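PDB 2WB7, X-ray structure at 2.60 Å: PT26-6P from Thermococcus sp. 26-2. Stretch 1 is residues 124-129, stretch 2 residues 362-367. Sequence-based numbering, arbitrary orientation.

Stretch 1 124-129: LVTVMK
Stretch 2 362-367: YVERDD

Residues 124-128 are extended and lie in a strand that begins earlier in the chain, with phi from -106° to -142° and psi from 132° to 178°; Lys129 has phi/psi -166/135°. Residues 362-364 are also strand, one that likewise begins earlier; the chain then leaves it as loop, and Asp366 turns to phi/psi -52/-26°. The end-to-end directions, CA 125 to 128 against CA 363 to 366, lie 147° apart, so the stretches run roughly antiparallel. Val127 faces Arg365, with their CA atoms 6.5 Å apart. No backbone-to-backbone hydrogen bond joins them; side chains fill the gap, and the contact buries 239 Å² in all.

Arg365 covers the most surface. Its CA-to-CB bond points toward stretch 1, and its chi angles are t, t, p (-151°, 160°, 54°) with chi4 at 169°. Arg365 NH1 donates to Val127 O at 3.1 Å, with an angle of 155° at the hydrogen. This carbonyl lies at the guanidinium edge, near its plane, where an N-H can reach it. Asp367, chi1 p, holds the same group from within stretch 2. Arg365 NE donates to Asp367 OD1 at 3.0 Å, and Arg365 NH2 forms a salt bridge with Asp367 OD2 at 3.0 Å, its hydrogen bond being weak. The buried charge is thus paired with a carboxylate.

The CA-to-CB bond of Val127, chi1 t, also points toward stretch 2. Val127 CB packs 3.8 Å from Arg365 CD, and Val127 CG1 lies 4.2 Å from CG1 of Val363, also t. These compact apolar side chains suit a buried site. Thr126, chi1 t, sets OG1 3.4 Å from Arg365 CD. Selenomethionine Met128 points its CA-to-CB bond away, but its end returns to put Met128 CE 3.0 Å from Arg365 NH1, a tight contact.

Asp366, chi1 p, is exposed. One water oxygen donates to Asp366 OD1 at 2.6 Å and to Val125 O at 3.0 Å, and accepts from Thr126 OG1 at 3.0 Å.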

# COMPACT_ATOMS: atom_id res chain seq x y z
N LEU A 124 2.38 24.38 -19.09
CA LEU A 124 3.12 23.18 -19.48
C LEU A 124 2.88 22.03 -18.50
O LEU A 124 2.89 22.23 -17.27
CB LEU A 124 4.61 23.49 -19.57
CG LEU A 124 5.08 24.44 -20.66
CD1 LEU A 124 6.52 24.82 -20.39
CD2 LEU A 124 4.93 23.82 -22.05
N VAL A 125 2.68 20.83 -19.02
CA VAL A 125 2.47 19.68 -18.15
C VAL A 125 3.49 18.58 -18.40
O VAL A 125 3.77 18.21 -19.54
CB VAL A 125 1.04 19.12 -18.26
CG1 VAL A 125 0.89 17.90 -17.41
CG2 VAL A 125 0.03 20.17 -17.82
N THR A 126 4.07 18.08 -17.31
CA THR A 126 5.01 16.99 -17.40
C THR A 126 4.86 16.00 -16.23
O THR A 126 4.05 16.20 -15.32
CB THR A 126 6.47 17.51 -17.52
OG1 THR A 126 7.31 16.47 -18.02
CG2 THR A 126 6.99 17.97 -16.18
N VAL A 127 5.62 14.92 -16.28
CA VAL A 127 5.60 13.92 -15.23
C VAL A 127 6.99 13.82 -14.66
O VAL A 127 7.95 13.82 -15.41
CB VAL A 127 5.23 12.55 -15.79
CG1 VAL A 127 5.03 11.55 -14.66
CG2 VAL A 127 3.98 12.65 -16.66
N MSE A 128 7.09 13.76 -13.34
CA MSE A 128 8.41 13.66 -12.70
C MSE A 128 8.50 12.53 -11.66
O MSE A 128 7.52 11.82 -11.38
CB MSE A 128 8.80 15.00 -12.07
CG MSE A 128 8.99 16.14 -13.09
SE MSE A 128 10.71 16.14 -14.09
CE MSE A 128 9.98 16.49 -15.85
N LYS A 129 9.68 12.36 -11.08
CA LYS A 129 9.90 11.33 -10.08
C LYS A 129 11.21 11.55 -9.32
O LYS A 129 12.25 11.85 -9.92
CB LYS A 129 9.89 9.97 -10.76
CG LYS A 129 9.98 8.80 -9.79
CD LYS A 129 10.27 7.49 -10.51
CE LYS A 129 10.46 6.37 -9.50
NZ LYS A 129 11.11 5.18 -10.09
N TYR A 362 6.12 1.11 -16.68
CA TYR A 362 6.64 2.36 -17.20
C TYR A 362 5.52 3.35 -17.41
O TYR A 362 4.47 3.02 -17.96
CB TYR A 362 7.32 2.13 -18.54
CG TYR A 362 8.58 1.30 -18.45
CD1 TYR A 362 9.80 1.89 -18.16
CD2 TYR A 362 8.55 -0.08 -18.65
CE1 TYR A 362 10.95 1.14 -18.07
CE2 TYR A 362 9.70 -0.83 -18.56
CZ TYR A 362 10.90 -0.22 -18.27
OH TYR A 362 12.05 -0.96 -18.17
N VAL A 363 5.73 4.55 -16.93
CA VAL A 363 4.88 5.66 -17.28
C VAL A 363 5.54 6.30 -18.49
O VAL A 363 6.69 6.75 -18.40
CB VAL A 363 4.85 6.68 -16.15
CG1 VAL A 363 4.08 7.91 -16.57
CG2 VAL A 363 4.27 6.04 -14.89
N GLU A 364 4.84 6.32 -19.62
CA GLU A 364 5.39 6.94 -20.82
C GLU A 364 4.93 8.38 -20.98
O GLU A 364 3.77 8.65 -21.30
CB GLU A 364 5.06 6.16 -22.09
CG GLU A 364 6.08 6.49 -23.16
CD GLU A 364 5.50 6.69 -24.56
OE1 GLU A 364 4.44 6.11 -24.90
OE2 GLU A 364 6.16 7.42 -25.34
N ARG A 365 5.87 9.29 -20.75
CA ARG A 365 5.63 10.71 -20.83
C ARG A 365 5.42 11.15 -22.28
O ARG A 365 5.99 10.56 -23.20
CB ARG A 365 6.82 11.44 -20.24
CG ARG A 365 6.52 12.76 -19.63
CD ARG A 365 7.64 13.13 -18.69
NE ARG A 365 8.93 13.06 -19.36
CZ ARG A 365 10.07 13.52 -18.85
NH1 ARG A 365 10.08 14.08 -17.65
NH2 ARG A 365 11.19 13.43 -19.54
N ASP A 366 4.62 12.19 -22.47
CA ASP A 366 4.28 12.64 -23.83
C ASP A 366 5.52 12.88 -24.70
O ASP A 366 5.43 12.77 -25.91
CB ASP A 366 3.42 13.90 -23.79
CG ASP A 366 4.08 15.02 -23.00
OD1 ASP A 366 5.14 14.77 -22.37
OD2 ASP A 366 3.53 16.15 -23.00
N ASP A 367 6.66 13.19 -24.10
CA ASP A 367 7.90 13.36 -24.86
C ASP A 367 8.59 12.04 -25.22
O ASP A 367 9.69 12.03 -25.77
CB ASP A 367 8.89 14.25 -24.12
CG ASP A 367 9.47 13.58 -22.88
OD1 ASP A 367 8.86 12.62 -22.37
OD2 ASP A 367 10.54 14.03 -22.41
O HOH W 1 5.99 16.46 -20.66